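Local coordinates for NAD(P)H-flavin oxidoreductase (Agrobacterium tumefaciens str. C58, PDB 2FRE) that binds flavin mononucleotide and probably uses NAD(P)H to carry out flavin-dependent reductions, at the interface of chains A and B. Numbering follows the deposited sequence. Chains: chain A/B, NAD(P)H-flavin oxidoreductase.

Contacts 1 and 2 are neighbouring patches of one interface between chains A and B, their C-alpha centres about 11 Å apart. B:Phe191 belongs to both: its backbone pairs with chain A in contact 2, while its ring turns toward contact 1. On the chain A side both draw on strand 55-61, with A:Arg56 serving contact 1 and A:Phe57 and A:Tyr59 contact 2. The C-terminal segment of chain B lies along its partner, first with B:Leu186 against helix 33-44, then paired with strand 55-61, then as a side-chain plug. The two-fold repeats both contacts with the chains exchanged, an arm exchange familiar from nitroreductase-family dimers.

Contact 1: the interface of chains A and B. Residues chain A 56, 92, 94, 148-150, 153; chain B 191, 195, 198.
B:Phe195 pushes its ring against A:Pro150 and A:Phe153, and the chain can be followed outward from its CB. That carbon sits 3.5 Å from the backbone O of A:Asp148. CG is anti to the backbone N (chi1 -167°), which carries the ring in over the proline, whose CD lies over the centre of one face, 3.5 Å from the ring centroid. On the ring, CE2 meets A:Pro150 CG at 3.6 Å, CE1 reaches the aliphatic CG of A:Arg56, and CZ stands over the rim of one face of A:Phe153, edge-to-face, planes 63° apart. The second face of B:Phe195 is backed by B:Phe191 CE2 from its own chain, so the ring is clamped on both sides. A water joins the backbone O of A:Asp148 to that of B:Phe195.

Further along, B:Lys198 is bent at chi2, chi3 and chi4, and this folded chain passes A:Phe153 to A:Arg56. Its CD touches A:Phe153 CZ at 3.4 Å, while the chain slides past A:Arg94 in the opposite direction. The terminal amine NZ comes tip to tip with A:Arg56 NE at 3.1 Å, and A:Arg94 NH1 is 4.5 Å from NZ. These groups normally carry positive charge, so the approach is doubtful: crowding might lower the lysine's charge, or its tip may be misplaced. The site plugs the C-terminal segment of chain B into chain A and so probably helps hold the dimer together.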
loop_
_atom_site.group_PDB
_atom_site.type_symbol
_atom_site.label_atom_id
_atom_site.label_comp_id
_atom_site.label_asym_id
_atom_site.label_seq_id
_atom_site.Cartn_x
_atom_site.Cartn_y
_atom_site.Cartn_z
ATOM N N ARG A 56 -5.926 -10.009 5.694
ATOM C CA ARG A 56 -5.712 -10.871 6.834
ATOM C C ARG A 56 -4.209 -11.133 6.956
ATOM O O ARG A 56 -3.472 -11.077 5.959
ATOM C CB ARG A 56 -6.445 -12.203 6.667
ATOM C CG ARG A 56 -7.924 -12.085 6.389
ATOM C CD ARG A 56 -8.716 -11.606 7.594
ATOM N NE ARG A 56 -10.148 -11.702 7.334
ATOM C CZ ARG A 56 -10.883 -10.749 6.736
ATOM N NH1 ARG A 56 -10.351 -9.602 6.331
ATOM N NH2 ARG A 56 -12.175 -10.947 6.539
ATOM N N ILE A 92 -2.687 -11.870 3.355
ATOM C CA ILE A 92 -3.752 -12.558 2.665
ATOM C C ILE A 92 -4.845 -11.539 2.419
ATOM O O ILE A 92 -4.931 -10.555 3.153
ATOM C CB ILE A 92 -4.272 -13.690 3.573
ATOM C CG1 ILE A 92 -3.186 -14.744 3.726
ATOM C CG2 ILE A 92 -5.566 -14.316 3.049
ATOM C CD1 ILE A 92 -3.176 -15.321 5.074
ATOM N N ARG A 94 -9.243 -11.237 1.231
ATOM C CA ARG A 94 -10.541 -11.807 0.827
ATOM C C ARG A 94 -10.854 -11.287 -0.574
ATOM O O ARG A 94 -10.922 -10.084 -0.772
ATOM C CB ARG A 94 -11.627 -11.392 1.822
ATOM C CG ARG A 94 -12.910 -12.209 1.725
ATOM C CD ARG A 94 -13.973 -11.781 2.724
ATOM N NE ARG A 94 -14.780 -12.940 3.122
ATOM C CZ ARG A 94 -15.066 -13.309 4.375
ATOM N NH1 ARG A 94 -14.657 -12.605 5.423
ATOM N NH2 ARG A 94 -15.794 -14.397 4.576
ATOM N N ASP A 148 -4.553 -23.381 6.586
ATOM C CA ASP A 148 -6.016 -23.453 6.673
ATOM C C ASP A 148 -6.675 -22.182 6.170
ATOM O O ASP A 148 -7.598 -21.665 6.792
ATOM C CB ASP A 148 -6.476 -23.720 8.110
ATOM C CG ASP A 148 -5.945 -25.024 8.663
ATOM O OD1 ASP A 148 -5.882 -26.005 7.889
ATOM O OD2 ASP A 148 -5.588 -25.060 9.870
ATOM N N ILE A 149 -6.193 -21.672 5.043
ATOM C CA ILE A 149 -6.779 -20.482 4.484
ATOM C C ILE A 149 -8.054 -20.902 3.766
ATOM O O ILE A 149 -8.004 -21.814 2.943
ATOM C CB ILE A 149 -5.798 -19.776 3.556
ATOM C CG1 ILE A 149 -4.615 -19.269 4.400
ATOM C CG2 ILE A 149 -6.509 -18.625 2.790
ATOM C CD1 ILE A 149 -3.442 -18.874 3.610
ATOM N N PRO A 150 -9.194 -20.251 4.087
ATOM C CA PRO A 150 -10.475 -20.654 3.504
ATOM C C PRO A 150 -10.576 -20.251 2.050
ATOM O O PRO A 150 -9.785 -19.437 1.578
ATOM C CB PRO A 150 -11.512 -19.880 4.336
ATOM C CG PRO A 150 -10.737 -19.207 5.434
ATOM C CD PRO A 150 -9.356 -19.096 4.982
ATOM N N PHE A 153 -10.022 -16.606 -0.228
ATOM C CA PHE A 153 -8.929 -15.790 0.300
ATOM C C PHE A 153 -7.670 -16.041 -0.504
ATOM O O PHE A 153 -7.310 -17.190 -0.749
ATOM C CB PHE A 153 -8.696 -16.105 1.775
ATOM C CG PHE A 153 -9.758 -15.540 2.679
ATOM C CD1 PHE A 153 -9.564 -14.311 3.297
ATOM C CD2 PHE A 153 -10.942 -16.219 2.890
ATOM C CE1 PHE A 153 -10.520 -13.763 4.108
ATOM C CE2 PHE A 153 -11.921 -15.678 3.706
ATOM C CZ PHE A 153 -11.702 -14.441 4.322
ATOM N N PHE B 191 -3.954 -13.389 12.775
ATOM C CA PHE B 191 -4.024 -14.720 13.355
ATOM C C PHE B 191 -2.635 -15.317 13.544
ATOM O O PHE B 191 -1.845 -15.364 12.605
ATOM C CB PHE B 191 -4.828 -15.637 12.446
ATOM C CG PHE B 191 -6.097 -15.021 11.926
ATOM C CD1 PHE B 191 -7.013 -14.442 12.798
ATOM C CD2 PHE B 191 -6.375 -15.031 10.583
ATOM C CE1 PHE B 191 -8.181 -13.893 12.329
ATOM C CE2 PHE B 191 -7.553 -14.479 10.107
ATOM C CZ PHE B 191 -8.449 -13.905 10.992
ATOM N N PHE B 195 -4.631 -19.644 10.005
ATOM C CA PHE B 195 -5.814 -18.823 9.740
ATOM C C PHE B 195 -6.959 -19.363 10.595
ATOM O O PHE B 195 -7.384 -20.508 10.415
ATOM C CB PHE B 195 -6.169 -18.873 8.246
ATOM C CG PHE B 195 -7.175 -17.830 7.811
ATOM C CD1 PHE B 195 -6.808 -16.815 6.950
ATOM C CD2 PHE B 195 -8.493 -17.883 8.243
ATOM C CE1 PHE B 195 -7.737 -15.859 6.538
ATOM C CE2 PHE B 195 -9.425 -16.928 7.836
ATOM C CZ PHE B 195 -9.038 -15.916 6.980
ATOM N N LYS B 198 -13.125 -15.723 10.877
ATOM C CA LYS B 198 -14.410 -15.837 10.158
ATOM C C LYS B 198 -15.526 -16.134 11.141
ATOM O O LYS B 198 -15.986 -15.216 11.831
ATOM C CB LYS B 198 -14.386 -16.837 8.990
ATOM C CG LYS B 198 -13.190 -16.690 8.022
ATOM C CD LYS B 198 -13.293 -15.518 7.095
ATOM C CE LYS B 198 -12.885 -14.147 7.698
ATOM N NZ LYS B 198 -11.703 -14.044 8.560
HETATM O O HOH W 1 -9.624 -21.647 8.434
#

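Contact 2: the interface of chains A and B. Residues chain A 37, 40-41, 57, 59; chain B 186, 189-191.
The ring of A:Tyr59 stands between its own backbone N and carbonyl carbon (chi1 67°), a crowded position that lays it alongside the chain B strand, with CD2 3.3 Å from the backbone O of B:Phe191. Across the helix side of the contact, B:Leu186 holds CG anti to its backbone N (chi1 -177°) and presents both methyls to helix 33-44. CD2 comes to 3.3 Å from the backbone O of A:Leu37 and also lies near A:Asp41, while CD1 packs against CB and the carbonyl of A:Leu40.

Beside them runs the backbone pairing. A:Phe57 N donates to B:Val189 O at 2.8 Å, and A:Phe57 O accepts from B:Phe191 N at 2.7 Å, a nearly straight bond (175° at H). One residue of chain A thereby brackets B:Ala190, its partner in a parallel beta bridge. Two residues further along, A:Tyr59 N reaches B:Phe191 O at 2.9 Å, arriving in the plane of that carbonyl. The same oxygen is therefore held by the tyrosine's amide and flanked by its ring.

B:Ala190 turns its methyl in between the A:Tyr59 ring and B:Leu186, where A:Leu40 CD1 meets CB at 3.8 Å. The other methyl of A:Leu40, CD2, rests over the rim of one face of the A:Phe57 ring, a packing within chain A that ties the helix to the strand receiving chain B. At the far end of A:Tyr59, the hydroxyl OH binds a water lying in the ring plane, 2.9 Å away, and this water bonds in turn to the backbone O of B:Ala190. The contact thus adds strand 190-192 of chain B to the edge of strand 55-61 and wedges B:Leu186 against helix 33-44, probably fixing how the two subunits are set against each other in the dimer.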
loop_
_atom_site.group_PDB
_atom_site.type_symbol
_atom_site.label_atom_id
_atom_site.label_comp_id
_atom_site.label_asym_id
_atom_site.label_seq_id
_atom_site.Cartn_x
_atom_site.Cartn_y
_atom_site.Cartn_z
ATOM N N LEU A 37 2.235 -6.880 17.353
ATOM C CA LEU A 37 0.836 -6.485 17.409
ATOM C C LEU A 37 0.655 -5.000 17.029
ATOM O O LEU A 37 -0.281 -4.641 16.293
ATOM C CB LEU A 37 0.241 -6.847 18.788
ATOM C CG LEU A 37 0.045 -8.364 19.011
ATOM C CD1 LEU A 37 -0.356 -8.667 20.436
ATOM C CD2 LEU A 37 -0.998 -8.965 18.063
ATOM N N LEU A 40 0.989 -4.881 13.190
ATOM C CA LEU A 40 -0.222 -5.337 12.526
ATOM C C LEU A 40 -1.412 -4.414 12.807
ATOM O O LEU A 40 -2.292 -4.269 11.970
ATOM C CB LEU A 40 -0.524 -6.800 12.894
ATOM C CG LEU A 40 0.522 -7.824 12.434
ATOM C CD1 LEU A 40 0.111 -9.267 12.831
ATOM C CD2 LEU A 40 0.812 -7.748 10.966
ATOM N N ASP A 41 -1.415 -3.750 13.966
ATOM C CA ASP A 41 -2.440 -2.757 14.293
ATOM C C ASP A 41 -2.363 -1.582 13.305
ATOM O O ASP A 41 -3.363 -1.179 12.725
ATOM C CB ASP A 41 -2.269 -2.267 15.748
ATOM C CG ASP A 41 -3.496 -1.578 16.289
ATOM O OD1 ASP A 41 -4.551 -1.548 15.612
ATOM O OD2 ASP A 41 -3.416 -1.079 17.420
ATOM N N PHE A 57 -3.771 -11.424 8.180
ATOM C CA PHE A 57 -2.352 -11.725 8.477
ATOM C C PHE A 57 -2.233 -13.015 9.294
ATOM O O PHE A 57 -2.839 -13.145 10.369
ATOM C CB PHE A 57 -1.723 -10.584 9.259
ATOM C CG PHE A 57 -2.033 -9.242 8.686
ATOM C CD1 PHE A 57 -1.366 -8.789 7.568
ATOM C CD2 PHE A 57 -3.019 -8.438 9.251
ATOM C CE1 PHE A 57 -1.668 -7.563 7.016
ATOM C CE2 PHE A 57 -3.340 -7.205 8.676
ATOM C CZ PHE A 57 -2.653 -6.774 7.566
ATOM N N TYR A 59 0.678 -15.128 11.146
ATOM C CA TYR A 59 2.035 -14.855 11.591
ATOM C C TYR A 59 2.599 -15.882 12.573
ATOM O O TYR A 59 1.859 -16.600 13.256
ATOM C CB TYR A 59 2.098 -13.448 12.199
ATOM C CG TYR A 59 1.318 -13.281 13.490
ATOM C CD1 TYR A 59 1.890 -13.603 14.721
ATOM C CD2 TYR A 59 0.006 -12.816 13.476
ATOM C CE1 TYR A 59 1.172 -13.448 15.910
ATOM C CE2 TYR A 59 -0.708 -12.657 14.642
ATOM C CZ TYR A 59 -0.119 -12.982 15.853
ATOM O OH TYR A 59 -0.841 -12.804 17.005
ATOM N N LEU B 186 -8.222 -5.923 15.967
ATOM C CA LEU B 186 -7.062 -6.537 15.343
ATOM C C LEU B 186 -7.185 -8.065 15.266
ATOM O O LEU B 186 -6.872 -8.656 14.237
ATOM C CB LEU B 186 -5.787 -6.162 16.113
ATOM C CG LEU B 186 -4.458 -6.666 15.541
ATOM C CD1 LEU B 186 -4.379 -6.422 14.061
ATOM C CD2 LEU B 186 -3.272 -6.015 16.288
ATOM N N VAL B 189 -8.530 -9.892 12.224
ATOM C CA VAL B 189 -7.773 -9.980 10.974
ATOM C C VAL B 189 -6.330 -10.495 11.104
ATOM O O VAL B 189 -5.719 -10.830 10.085
ATOM C CB VAL B 189 -7.734 -8.614 10.208
ATOM C CG1 VAL B 189 -9.137 -8.148 9.896
ATOM C CG2 VAL B 189 -6.963 -7.550 10.979
ATOM N N ALA B 190 -5.796 -10.548 12.331
ATOM C CA ALA B 190 -4.442 -11.024 12.591
ATOM C C ALA B 190 -4.480 -12.327 13.381
ATOM O O ALA B 190 -4.992 -12.380 14.505
ATOM C CB ALA B 190 -3.627 -9.956 13.341
ATOM N N PHE B 191 -3.954 -13.389 12.775
ATOM C CA PHE B 191 -4.024 -14.720 13.355
ATOM C C PHE B 191 -2.635 -15.317 13.544
ATOM O O PHE B 191 -1.845 -15.364 12.605
ATOM C CB PHE B 191 -4.828 -15.637 12.446
ATOM C CG PHE B 191 -6.097 -15.021 11.926
ATOM C CD1 PHE B 191 -7.013 -14.442 12.798
ATOM C CD2 PHE B 191 -6.375 -15.031 10.583
ATOM C CE1 PHE B 191 -8.181 -13.893 12.329
ATOM C CE2 PHE B 191 -7.553 -14.479 10.107
ATOM C CZ PHE B 191 -8.449 -13.905 10.992
HETATM O O HOH W 2 -3.531 -11.680 16.626
#